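Local coordinates for glycosyl transferases group 1 family protein (Francisella tularensis subsp. tularensis, PDB 5I45) that probably transfers a sugar from a nucleotide-sugar donor to an acceptor, as a GT-B fold glycosyltransferase represented here by its C-terminal domain, at residues V6-F11 against L191-Y196; E46-A51 against I93-F98; T54-P59 against K85-D90; E130-K135 against P147-D152. All coordinates share one frame; numbering follows the deposited sequence.

Contact 1 of 4, residues V6-F11 against L191-Y196; sequences VDTQVF and LVTTKY
Val6 donates its backbone N-H to Tyr196 O across 2.9 Å, and this is the polar link of the contact. The N-H...O angle of 160° and the C=O...N angle of 169° show a nearly straight bond, with the donor almost in line with the carbonyl. The branch CG1 of Val6 comes to 3.5 Å from the same Tyr196 O, flanking the bond with carbon. A second, looser touch lies one turn back along the helix, where the methyl CG2 of Thr8 meets CG2 of Thr193 at 4.2 Å, the two side chains crossing at about a right angle. In both threonines OG1 sits between the backbone N and the carbonyl carbon (chi1 56°), which leaves CG2 as the branch that meets its counterpart. Thr193 OG1 is hydrogen-bonded to Tyr189 O of its own helix.

Behind this first shell, the loop is shaped by an Asx turn: Asp7 OD1 accepts from Gln9 N at 2.9 Å, while Asp7 O takes both Val10 N and Phe11 N. On the helical side, Tyr196 N still bonds to Val192 O, although Tyr196 has itself left helical backbone angles. Further backbone bonding joins Val6 to Ile198. The N-terminal loop of this C-terminal GT-B domain thus packs on the end of its last helix, 178-195, and brings the two ends of the domain together.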
loop_
_atom_site.group_PDB
_atom_site.type_symbol
_atom_site.label_atom_id
_atom_site.label_comp_id
_atom_site.label_asym_id
_atom_site.label_seq_id
_atom_site.Cartn_x
_atom_site.Cartn_y
_atom_site.Cartn_z
ATOM N N VAL A 6 0.016 9.317 14.725
ATOM C CA VAL A 6 -0.874 8.204 14.536
ATOM C C VAL A 6 -1.189 7.552 15.890
ATOM O O VAL A 6 -0.347 7.560 16.811
ATOM C CB VAL A 6 -0.243 7.222 13.512
ATOM C CG1 VAL A 6 1.171 6.843 13.914
ATOM C CG2 VAL A 6 -1.105 5.989 13.323
ATOM N N ASP A 7 -2.410 7.032 16.010
ATOM C CA ASP A 7 -2.891 6.370 17.224
ATOM C C ASP A 7 -2.428 4.933 17.163
ATOM O O ASP A 7 -3.005 4.128 16.449
ATOM C CB ASP A 7 -4.435 6.447 17.314
ATOM C CG ASP A 7 -5.002 5.836 18.606
ATOM O OD1 ASP A 7 -4.268 5.155 19.340
ATOM O OD2 ASP A 7 -6.204 6.053 18.895
ATOM N N THR A 8 -1.392 4.613 17.940
ATOM C CA THR A 8 -0.809 3.268 17.936
ATOM C C THR A 8 -1.647 2.214 18.692
ATOM O O THR A 8 -1.272 1.039 18.687
ATOM C CB THR A 8 0.641 3.289 18.437
ATOM O OG1 THR A 8 0.675 3.880 19.722
ATOM C CG2 THR A 8 1.521 4.092 17.468
ATOM N N GLN A 9 -2.735 2.652 19.333
ATOM C CA GLN A 9 -3.728 1.745 19.933
ATOM C C GLN A 9 -4.697 1.263 18.840
ATOM O O GLN A 9 -5.414 0.275 19.033
ATOM C CB GLN A 9 -4.561 2.426 21.043
ATOM C CG GLN A 9 -3.777 3.016 22.213
ATOM C CD GLN A 9 -4.658 3.533 23.365
ATOM O OE1 GLN A 9 -5.846 3.828 23.194
ATOM N NE2 GLN A 9 -4.060 3.662 24.541
ATOM N N VAL A 10 -4.739 1.970 17.707
ATOM C CA VAL A 10 -5.647 1.632 16.588
ATOM C C VAL A 10 -4.850 0.970 15.472
ATOM O O VAL A 10 -5.258 -0.050 14.924
ATOM C CB VAL A 10 -6.392 2.882 16.058
ATOM C CG1 VAL A 10 -7.203 2.574 14.797
ATOM C CG2 VAL A 10 -7.302 3.432 17.148
ATOM N N PHE A 11 -3.708 1.562 15.150
ATOM C CA PHE A 11 -2.829 1.068 14.082
ATOM C C PHE A 11 -1.642 0.406 14.743
ATOM O O PHE A 11 -0.846 1.070 15.435
ATOM C CB PHE A 11 -2.397 2.209 13.162
ATOM C CG PHE A 11 -3.550 2.872 12.477
ATOM C CD1 PHE A 11 -4.082 2.338 11.304
ATOM C CD2 PHE A 11 -4.126 4.000 13.019
ATOM C CE1 PHE A 11 -5.181 2.922 10.696
ATOM C CE2 PHE A 11 -5.217 4.607 12.401
ATOM C CZ PHE A 11 -5.738 4.063 11.230
ATOM N N LEU A 191 10.578 4.212 14.003
ATOM C CA LEU A 191 10.519 5.639 13.848
ATOM C C LEU A 191 9.172 6.199 14.260
ATOM O O LEU A 191 9.100 7.132 15.043
ATOM C CB LEU A 191 10.814 6.042 12.399
ATOM C CG LEU A 191 10.593 7.523 12.080
ATOM C CD1 LEU A 191 11.619 8.366 12.788
ATOM C CD2 LEU A 191 10.673 7.739 10.586
ATOM N N VAL A 192 8.085 5.625 13.747
ATOM C CA VAL A 192 6.782 6.231 14.020
ATOM C C VAL A 192 6.327 6.035 15.459
ATOM O O VAL A 192 5.742 6.946 16.048
ATOM C CB VAL A 192 5.730 5.837 12.960
ATOM C CG1 VAL A 192 6.269 6.182 11.578
ATOM C CG2 VAL A 192 5.357 4.364 13.080
ATOM N N THR A 193 6.654 4.899 16.075
ATOM C CA THR A 193 6.247 4.685 17.469
ATOM C C THR A 193 7.058 5.556 18.437
ATOM O O THR A 193 6.637 5.787 19.576
ATOM C CB THR A 193 6.311 3.207 17.889
ATOM O OG1 THR A 193 7.628 2.702 17.650
ATOM C CG2 THR A 193 5.296 2.395 17.126
ATOM N N THR A 194 8.196 6.077 17.969
ATOM C CA THR A 194 9.035 6.955 18.776
ATOM C C THR A 194 8.717 8.410 18.532
ATOM O O THR A 194 8.600 9.179 19.494
ATOM C CB THR A 194 10.520 6.764 18.442
ATOM O OG1 THR A 194 10.891 5.407 18.689
ATOM C CG2 THR A 194 11.411 7.702 19.275
ATOM N N LYS A 195 8.609 8.805 17.259
ATOM C CA LYS A 195 8.501 10.221 16.904
ATOM C C LYS A 195 7.117 10.730 16.480
ATOM O O LYS A 195 6.869 11.931 16.541
ATOM C CB LYS A 195 9.537 10.532 15.801
ATOM C CG LYS A 195 9.564 11.985 15.345
ATOM C CD LYS A 195 10.945 12.474 14.925
ATOM C CE LYS A 195 11.558 11.677 13.799
ATOM N NZ LYS A 195 12.698 12.410 13.140
ATOM N N TYR A 196 6.215 9.838 16.081
ATOM C CA TYR A 196 4.918 10.245 15.575
ATOM C C TYR A 196 3.760 9.541 16.315
ATOM O O TYR A 196 2.690 9.346 15.751
ATOM C CB TYR A 196 4.822 9.939 14.073
ATOM C CG TYR A 196 5.828 10.624 13.190
ATOM C CD1 TYR A 196 7.065 10.060 12.939
ATOM C CD2 TYR A 196 5.525 11.838 12.572
ATOM C CE1 TYR A 196 7.992 10.689 12.135
ATOM C CE2 TYR A 196 6.438 12.460 11.744
ATOM C CZ TYR A 196 7.674 11.882 11.536
ATOM O OH TYR A 196 8.598 12.503 10.715
#

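Contact 2 of 4, residues E46-A51 against I93-F98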
loop_
_atom_site.group_PDB
_atom_site.type_symbol
_atom_site.label_atom_id
_atom_site.label_comp_id
_atom_site.label_asym_id
_atom_site.label_seq_id
_atom_site.Cartn_x
_atom_site.Cartn_y
_atom_site.Cartn_z
ATOM N N GLU A 46 -0.631 4.785 -11.359
ATOM C CA GLU A 46 0.747 4.322 -11.266
ATOM C C GLU A 46 0.814 3.054 -10.414
ATOM O O GLU A 46 1.617 2.156 -10.674
ATOM C CB GLU A 46 1.674 5.434 -10.757
ATOM C CG GLU A 46 1.774 6.601 -11.721
ATOM C CD GLU A 46 0.612 7.568 -11.632
ATOM O OE1 GLU A 46 0.470 8.195 -10.574
ATOM O OE2 GLU A 46 -0.152 7.694 -12.611
ATOM N N PHE A 47 -0.058 2.959 -9.423
ATOM C CA PHE A 47 -0.093 1.743 -8.618
ATOM C C PHE A 47 -0.535 0.539 -9.437
ATOM O O PHE A 47 0.121 -0.502 -9.407
ATOM C CB PHE A 47 -1.039 1.915 -7.454
ATOM C CG PHE A 47 -1.183 0.694 -6.583
ATOM C CD1 PHE A 47 -0.268 0.411 -5.562
ATOM C CD2 PHE A 47 -2.228 -0.177 -6.779
ATOM C CE1 PHE A 47 -0.436 -0.693 -4.764
ATOM C CE2 PHE A 47 -2.389 -1.295 -5.990
ATOM C CZ PHE A 47 -1.490 -1.551 -4.976
ATOM N N ILE A 48 -1.637 0.674 -10.167
ATOM C CA ILE A 48 -2.130 -0.435 -10.979
ATOM C C ILE A 48 -1.110 -0.834 -12.056
ATOM O O ILE A 48 -0.860 -2.037 -12.261
ATOM C CB ILE A 48 -3.506 -0.082 -11.596
ATOM C CG1 ILE A 48 -4.575 -0.016 -10.459
ATOM C CG2 ILE A 48 -3.903 -1.072 -12.687
ATOM C CD1 ILE A 48 -4.872 -1.314 -9.780
ATOM N N GLU A 49 -0.533 0.146 -12.730
ATOM C CA GLU A 49 0.456 -0.149 -13.763
ATOM C C GLU A 49 1.676 -0.841 -13.150
ATOM O O GLU A 49 2.189 -1.830 -13.697
ATOM C CB GLU A 49 0.835 1.123 -14.527
ATOM C CG GLU A 49 -0.304 1.591 -15.431
ATOM C CD GLU A 49 -0.088 2.955 -16.037
ATOM O OE1 GLU A 49 0.771 3.700 -15.548
ATOM O OE2 GLU A 49 -0.808 3.286 -16.989
ATOM N N ALA A 50 2.104 -0.389 -11.973
ATOM C CA ALA A 50 3.236 -1.036 -11.285
ATOM C C ALA A 50 2.885 -2.481 -10.898
ATOM O O ALA A 50 3.723 -3.377 -11.013
ATOM C CB ALA A 50 3.643 -0.255 -10.050
ATOM N N ALA A 51 1.664 -2.676 -10.419
ATOM C CA ALA A 51 1.223 -3.996 -10.010
ATOM C C ALA A 51 1.152 -4.930 -11.196
ATOM O O ALA A 51 1.479 -6.104 -11.080
ATOM C CB ALA A 51 -0.126 -3.931 -9.293
ATOM N N ILE A 93 -5.041 -8.596 -8.737
ATOM C CA ILE A 93 -5.249 -7.150 -8.530
ATOM C C ILE A 93 -6.727 -6.976 -8.299
ATOM O O ILE A 93 -7.508 -7.134 -9.219
ATOM C CB ILE A 93 -4.746 -6.299 -9.693
ATOM C CG1 ILE A 93 -3.270 -6.616 -9.941
ATOM C CG2 ILE A 93 -4.912 -4.825 -9.359
ATOM C CD1 ILE A 93 -2.686 -5.995 -11.195
ATOM N N ILE A 94 -7.095 -6.635 -7.057
ATOM C CA ILE A 94 -8.478 -6.676 -6.539
ATOM C C ILE A 94 -8.924 -5.331 -5.964
ATOM O O ILE A 94 -8.224 -4.758 -5.126
ATOM C CB ILE A 94 -8.568 -7.703 -5.356
ATOM C CG1 ILE A 94 -7.974 -9.077 -5.720
ATOM C CG2 ILE A 94 -9.973 -7.843 -4.809
ATOM C CD1 ILE A 94 -8.763 -9.860 -6.719
ATOM N N PHE A 95 -10.073 -4.832 -6.396
ATOM C CA PHE A 95 -10.635 -3.594 -5.871
ATOM C C PHE A 95 -11.585 -4.012 -4.782
ATOM O O PHE A 95 -12.592 -4.690 -5.048
ATOM C CB PHE A 95 -11.376 -2.865 -6.992
ATOM C CG PHE A 95 -10.456 -2.250 -7.992
ATOM C CD1 PHE A 95 -9.923 -2.997 -9.040
ATOM C CD2 PHE A 95 -10.102 -0.908 -7.877
ATOM C CE1 PHE A 95 -9.046 -2.398 -9.945
ATOM C CE2 PHE A 95 -9.243 -0.323 -8.789
ATOM C CZ PHE A 95 -8.711 -1.072 -9.801
ATOM N N ILE A 96 -11.275 -3.631 -3.552
ATOM C CA ILE A 96 -12.094 -4.023 -2.392
ATOM C C ILE A 96 -13.316 -3.128 -2.266
ATOM O O ILE A 96 -13.265 -1.950 -2.555
ATOM C CB ILE A 96 -11.205 -4.010 -1.123
ATOM C CG1 ILE A 96 -10.074 -5.032 -1.283
ATOM C CG2 ILE A 96 -12.027 -4.259 0.146
ATOM C CD1 ILE A 96 -10.501 -6.472 -1.431
ATOM N N GLY A 97 -14.437 -3.717 -1.870
ATOM C CA GLY A 97 -15.680 -2.965 -1.694
ATOM C C GLY A 97 -15.677 -2.132 -0.423
ATOM O O GLY A 97 -15.016 -2.487 0.558
ATOM N N PHE A 98 -16.418 -1.021 -0.441
ATOM C CA PHE A 98 -16.529 -0.133 0.730
ATOM C C PHE A 98 -17.235 -0.806 1.903
ATOM O O PHE A 98 -18.190 -1.552 1.711
ATOM C CB PHE A 98 -17.261 1.173 0.353
ATOM C CG PHE A 98 -17.942 1.871 1.514
ATOM C CD1 PHE A 98 -17.208 2.609 2.439
ATOM C CD2 PHE A 98 -19.330 1.807 1.664
ATOM C CE1 PHE A 98 -17.841 3.246 3.501
ATOM C CE2 PHE A 98 -19.964 2.444 2.721
ATOM C CZ PHE A 98 -19.222 3.165 3.639
#
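Ile48 on helix 44-57 meets Ile93 and Phe95 of strand 93-96, in a helix-on-sheet layer of the Rossmann-like domain. The short segments run 148° apart in direction, with an axis separation of 10.4 Å at closest approach, so the helix lies roughly antiparallel over the outermost strand. Following the helix, Phe47 directs its ring mainly at strands 30-35 and 61-66, deeper in the sheet.

Ile48 makes the main reach. Its CA-CB bond does not point at strand 93-96, but with chi2 at -66° the chain folds so that CD1 ends close to it, 3.5 Å from Ile93 CG2. The same CD1 lies 3.8 Å from Phe95 CZ, approaching the ring obliquely while the two side chains come from opposite directions. Val84 of helix 74-86 touches both Ile48 and Ile93, and Leu80 packs on Phe95, closing this apolar layer from the side.

One turn on, Ala51 points its CB toward the strand. Ile93 is shared between the two helix residues: CG2, anti to its backbone N, serves Ile48, and the other branch serves Ala51, whose CB is 3.8 Å from Ile93 CD1.

Contact 3 of 4, residues T54-P59 against K85-D90; sequences TLKKYP and KQAGLD
Leu89 packs CD1 against the side of Lys56, 4.0 Å from its CG, and this is the buried half of the contact. The two side chains cross at about a right angle, so the leucine methyl meets the aliphatic start of the lysine and not its charged end. Leu89 is buried; Ile52, one turn back along helix 44-57, also touches it. Leu55 faces the same way but stays slightly farther off, and packs on Trp61 and Ala63 of strand 61-66.

The outer half is solvent-facing and holds no hydrogen bond between the segments. Lys56 is exposed, and its chain bends at its last torsion (chi4 -85°), bringing NZ over the end of the neighbouring helix. There NZ lies 3.8 Å from Ala87 O, too far for a hydrogen bond, and 4.2 Å from Ala87 CB. Any attraction between the ammonium group and this carbonyl is probably weak.

Gly88, with phi at 71°, ends helix 74-86 in a Schellman motif, its N bonding to Lys85 O at 3.0 Å; the reversed chain then sends Leu89 inward. The contact joins the C-terminal ends of two successive crossover helices, 44-57 and 74-86, as in the beta-alpha-beta units of a Rossmann-like fold.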
loop_
_atom_site.group_PDB
_atom_site.type_symbol
_atom_site.label_atom_id
_atom_site.label_comp_id
_atom_site.label_asym_id
_atom_site.label_seq_id
_atom_site.Cartn_x
_atom_site.Cartn_y
_atom_site.Cartn_z
ATOM N N THR A 54 4.717 -5.932 -11.910
ATOM C CA THR A 54 5.326 -6.702 -10.836
ATOM C C THR A 54 4.713 -8.079 -10.652
ATOM O O THR A 54 5.421 -9.072 -10.448
ATOM C CB THR A 54 5.214 -5.896 -9.527
ATOM O OG1 THR A 54 5.849 -4.624 -9.693
ATOM C CG2 THR A 54 5.852 -6.627 -8.383
ATOM N N LEU A 55 3.407 -8.134 -10.654
ATOM C CA LEU A 55 2.728 -9.346 -10.248
ATOM C C LEU A 55 2.759 -10.442 -11.278
ATOM O O LEU A 55 2.499 -11.596 -10.933
ATOM C CB LEU A 55 1.329 -9.044 -9.754
ATOM C CG LEU A 55 1.335 -8.138 -8.534
ATOM C CD1 LEU A 55 -0.088 -7.851 -8.107
ATOM C CD2 LEU A 55 2.135 -8.720 -7.371
ATOM N N LYS A 56 3.065 -10.115 -12.536
ATOM C CA LYS A 56 3.305 -11.164 -13.523
ATOM C C LYS A 56 4.466 -12.035 -13.047
ATOM O O LYS A 56 4.493 -13.249 -13.263
ATOM C CB LYS A 56 3.658 -10.559 -14.874
ATOM C CG LYS A 56 2.494 -9.954 -15.627
ATOM C CD LYS A 56 2.997 -8.994 -16.700
ATOM C CE LYS A 56 1.885 -8.166 -17.323
ATOM N NZ LYS A 56 1.211 -8.896 -18.428
ATOM N N LYS A 57 5.429 -11.404 -12.391
ATOM C CA LYS A 57 6.622 -12.062 -11.902
ATOM C C LYS A 57 6.447 -12.866 -10.590
ATOM O O LYS A 57 7.185 -13.805 -10.316
ATOM C CB LYS A 57 7.702 -10.977 -11.739
ATOM C CG LYS A 57 9.055 -11.517 -11.413
ATOM C CD LYS A 57 10.114 -10.414 -11.371
ATOM C CE LYS A 57 11.434 -11.020 -10.953
ATOM N NZ LYS A 57 12.439 -9.941 -10.686
ATOM N N TYR A 58 5.465 -12.483 -9.774
ATOM C CA TYR A 58 5.276 -13.069 -8.447
ATOM C C TYR A 58 3.858 -13.568 -8.183
ATOM O O TYR A 58 3.019 -12.858 -7.597
ATOM C CB TYR A 58 5.608 -12.001 -7.407
ATOM C CG TYR A 58 7.029 -11.556 -7.441
ATOM C CD1 TYR A 58 8.038 -12.403 -7.016
ATOM C CD2 TYR A 58 7.360 -10.292 -7.868
ATOM C CE1 TYR A 58 9.349 -11.991 -7.036
ATOM C CE2 TYR A 58 8.666 -9.869 -7.888
ATOM C CZ TYR A 58 9.666 -10.715 -7.470
ATOM O OH TYR A 58 10.976 -10.257 -7.482
ATOM N N PRO A 59 3.585 -14.808 -8.595
ATOM C CA PRO A 59 2.242 -15.356 -8.469
ATOM C C PRO A 59 1.615 -15.414 -7.085
ATOM O O PRO A 59 0.396 -15.376 -6.981
ATOM C CB PRO A 59 2.404 -16.763 -9.054
ATOM C CG PRO A 59 3.450 -16.572 -10.108
ATOM C CD PRO A 59 4.432 -15.652 -9.468
ATOM N N LYS A 85 -7.756 -6.647 -16.364
ATOM C CA LYS A 85 -8.360 -7.778 -17.090
ATOM C C LYS A 85 -7.584 -8.046 -18.371
ATOM O O LYS A 85 -7.281 -9.198 -18.696
ATOM C CB LYS A 85 -9.833 -7.495 -17.422
ATOM C CG LYS A 85 -10.548 -8.684 -18.048
ATOM C CD LYS A 85 -11.826 -8.251 -18.748
ATOM C CE LYS A 85 -12.499 -9.378 -19.526
ATOM N NZ LYS A 85 -13.174 -10.423 -18.692
ATOM N N GLN A 86 -7.249 -6.996 -19.111
ATOM C CA GLN A 86 -6.495 -7.201 -20.349
ATOM C C GLN A 86 -5.078 -7.755 -20.114
ATOM O O GLN A 86 -4.547 -8.477 -20.951
ATOM C CB GLN A 86 -6.552 -5.952 -21.234
ATOM C CG GLN A 86 -7.983 -5.642 -21.710
ATOM C CD GLN A 86 -8.640 -6.772 -22.501
ATOM O OE1 GLN A 86 -8.039 -7.337 -23.421
ATOM N NE2 GLN A 86 -9.896 -7.094 -22.159
ATOM N N ALA A 87 -4.502 -7.494 -18.944
ATOM C CA ALA A 87 -3.201 -8.066 -18.575
ATOM C C ALA A 87 -3.318 -9.508 -18.054
ATOM O O ALA A 87 -2.307 -10.134 -17.754
ATOM C CB ALA A 87 -2.539 -7.208 -17.502
ATOM N N GLY A 88 -4.546 -10.009 -17.892
ATOM C CA GLY A 88 -4.768 -11.357 -17.355
ATOM C C GLY A 88 -4.459 -11.470 -15.872
ATOM O O GLY A 88 -4.135 -12.563 -15.395
ATOM N N LEU A 89 -4.616 -10.366 -15.130
ATOM C CA LEU A 89 -4.272 -10.325 -13.704
ATOM C C LEU A 89 -5.421 -10.119 -12.739
ATOM O O LEU A 89 -5.199 -9.695 -11.585
ATOM C CB LEU A 89 -3.177 -9.254 -13.498
ATOM C CG LEU A 89 -1.810 -9.662 -14.034
ATOM C CD1 LEU A 89 -0.835 -8.514 -13.873
ATOM C CD2 LEU A 89 -1.298 -10.912 -13.332
ATOM N N ASP A 90 -6.651 -10.443 -13.135
ATOM C CA ASP A 90 -7.785 -10.215 -12.230
ATOM C C ASP A 90 -7.802 -11.135 -10.992
ATOM O O ASP A 90 -8.571 -10.906 -10.086
ATOM C CB ASP A 90 -9.116 -10.247 -12.984
ATOM C CG ASP A 90 -9.342 -11.532 -13.696
ATOM O OD1 ASP A 90 -8.476 -12.427 -13.617
ATOM O OD2 ASP A 90 -10.401 -11.656 -14.331
#

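Contact 4 of 4, residues E130-K135 against P147-D152; sequences EAMASK and PEIIVD
Met132, a selenomethionine, reaches from helix 126-133 to Ile149 and Ile150 in the loop that follows strand 137-140 of the Rossmann-like domain. Glu130 of the same helix fills the second glutamate position of the E-X7-E sequence signature of GT4 enzymes.

Every contact between the two segments is apolar. The SE and CE atoms of Met132 both lie 3.8 Å from Ile149 CG2, so that one methyl meets the end of the chain alongside its last bond. The bend at chi3 (84°) turns CE toward the loop as well, where it comes within 4.2 Å of Ile150 CG1. Met132 has a second modelled conformer, and these distances hold for one of the two. Val138 touches both Met132 and Ile150, while Leu191 and Val192 of helix 178-195 pack on the selenomethionine. Ile149 in turn is touched by Tyr196.

Polar bonds are made away from the interface: Val151 N donates to Asn155 OD1, farther along the same loop. At the helix end, Ser134 OG donates to Glu130 O at 2.8 Å. Lys135, at positive phi (63°), closes the helix in a Schellman motif, its backbone N bonding to Met132 O at 3.0 Å.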
loop_
_atom_site.group_PDB
_atom_site.type_symbol
_atom_site.label_atom_id
_atom_site.label_comp_id
_atom_site.label_asym_id
_atom_site.label_seq_id
_atom_site.Cartn_x
_atom_site.Cartn_y
_atom_site.Cartn_z
ATOM N N GLU A 130 0.270 5.332 9.256
ATOM C CA GLU A 130 -0.603 4.220 9.661
ATOM C C GLU A 130 0.037 2.891 9.231
ATOM O O GLU A 130 0.026 1.912 9.985
ATOM C CB GLU A 130 -1.984 4.392 9.033
ATOM C CG GLU A 130 -2.826 5.521 9.628
ATOM C CD GLU A 130 -4.059 5.893 8.786
ATOM O OE1 GLU A 130 -4.319 5.286 7.751
ATOM O OE2 GLU A 130 -4.775 6.844 9.171
ATOM N N ALA A 131 0.563 2.865 8.014
ATOM C CA ALA A 131 1.206 1.667 7.470
ATOM C C ALA A 131 2.460 1.324 8.274
ATOM O O ALA A 131 2.671 0.165 8.638
ATOM C CB ALA A 131 1.540 1.854 6.020
HETATM N N MSE A 132 3.288 2.323 8.557
HETATM C CA MSE A 132 4.502 2.099 9.330
HETATM C C MSE A 132 4.212 1.656 10.743
HETATM O O MSE A 132 4.901 0.792 11.275
HETATM C CB MSE A 132 5.350 3.381 9.305
HETATM C CG MSE A 132 5.841 3.656 7.876
HETATM SE SE MSE A 132 6.409 5.516 7.559
HETATM C CE MSE A 132 8.274 5.376 8.256
ATOM N N ALA A 133 3.189 2.232 11.355
ATOM C CA ALA A 133 2.774 1.812 12.705
ATOM C C ALA A 133 2.312 0.354 12.713
ATOM O O ALA A 133 2.372 -0.298 13.763
ATOM C CB ALA A 133 1.690 2.741 13.230
ATOM N N SER A 134 1.868 -0.125 11.558
ATOM C CA SER A 134 1.427 -1.499 11.442
ATOM C C SER A 134 2.528 -2.432 10.959
ATOM O O SER A 134 2.271 -3.597 10.718
ATOM C CB SER A 134 0.241 -1.583 10.485
ATOM O OG SER A 134 -0.774 -0.640 10.817
ATOM N N LYS A 135 3.746 -1.910 10.823
ATOM C CA LYS A 135 4.891 -2.652 10.356
ATOM C C LYS A 135 4.750 -3.163 8.914
ATOM O O LYS A 135 5.254 -4.210 8.536
ATOM C CB LYS A 135 5.304 -3.750 11.355
ATOM C CG LYS A 135 6.808 -3.899 11.503
ATOM C CD LYS A 135 7.230 -4.896 12.565
ATOM C CE LYS A 135 6.952 -4.470 14.005
ATOM N NZ LYS A 135 7.529 -5.465 14.948
ATOM N N PRO A 147 5.503 15.207 6.032
ATOM C CA PRO A 147 6.584 15.975 5.443
ATOM C C PRO A 147 7.921 15.276 5.764
ATOM O O PRO A 147 8.347 15.224 6.926
ATOM C CB PRO A 147 6.508 17.315 6.191
ATOM C CG PRO A 147 5.878 16.980 7.504
ATOM C CD PRO A 147 5.275 15.600 7.430
ATOM N N GLU A 148 8.543 14.732 4.728
ATOM C CA GLU A 148 9.834 14.044 4.814
ATOM C C GLU A 148 9.954 12.993 5.936
ATOM O O GLU A 148 10.926 12.960 6.681
ATOM C CB GLU A 148 10.960 15.077 4.886
ATOM C CG GLU A 148 11.024 15.953 3.651
ATOM C CD GLU A 148 12.158 16.951 3.700
ATOM O OE1 GLU A 148 12.813 17.058 4.765
ATOM O OE2 GLU A 148 12.386 17.623 2.672
ATOM N N ILE A 149 8.949 12.136 6.038
ATOM C CA ILE A 149 8.927 11.055 7.044
ATOM C C ILE A 149 9.942 9.953 6.731
ATOM O O ILE A 149 10.529 9.363 7.625
ATOM C CB ILE A 149 7.523 10.392 7.088
ATOM C CG1 ILE A 149 6.471 11.401 7.582
ATOM C CG2 ILE A 149 7.510 9.127 7.958
ATOM C CD1 ILE A 149 5.043 10.999 7.284
ATOM N N ILE A 150 10.105 9.653 5.464
ATOM C CA ILE A 150 10.913 8.513 5.027
ATOM C C ILE A 150 12.336 8.883 4.620
ATOM O O ILE A 150 12.560 9.884 3.944
ATOM C CB ILE A 150 10.191 7.785 3.879
ATOM C CG1 ILE A 150 8.962 7.067 4.460
ATOM C CG2 ILE A 150 11.100 6.784 3.159
ATOM C CD1 ILE A 150 8.017 6.480 3.436
ATOM N N VAL A 151 13.274 8.047 5.049
ATOM C CA VAL A 151 14.646 8.066 4.574
ATOM C C VAL A 151 14.764 6.862 3.640
ATOM O O VAL A 151 14.646 5.702 4.068
ATOM C CB VAL A 151 15.627 7.921 5.726
ATOM C CG1 VAL A 151 17.059 7.878 5.200
ATOM C CG2 VAL A 151 15.428 9.041 6.753
ATOM N N ASP A 152 14.975 7.127 2.347
ATOM C CA ASP A 152 14.991 6.083 1.349
ATOM C C ASP A 152 16.003 4.988 1.674
ATOM O O ASP A 152 17.141 5.273 1.997
ATOM C CB ASP A 152 15.304 6.674 -0.022
ATOM C CG ASP A 152 15.153 5.655 -1.104
ATOM O OD1 ASP A 152 14.035 5.368 -1.528
ATOM O OD2 ASP A 152 16.182 5.095 -1.528
#

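From the N terminus, residues 6-11 pair with 191-196, so contact 1 closes almost the whole chain into one large loop and encloses the other three. Within it, contact 2 joins helix 44-57 to edge strand 93-96, and contact 3, formed by later residues of that helix and the end of helix 74-86, sits inside contact 2's loop. These two touch through Ile93 CG1 and Leu55 CD1, 3.9 Å apart. Contact 4 follows in series, a short closure around strand 137-140 on the opposite side of the chain's centre from contacts 2 and 3. It touches contact 1, with centres about 10 Å apart, bringing helix 126-133 against the segments near both ends of the domain; no two contacts cross.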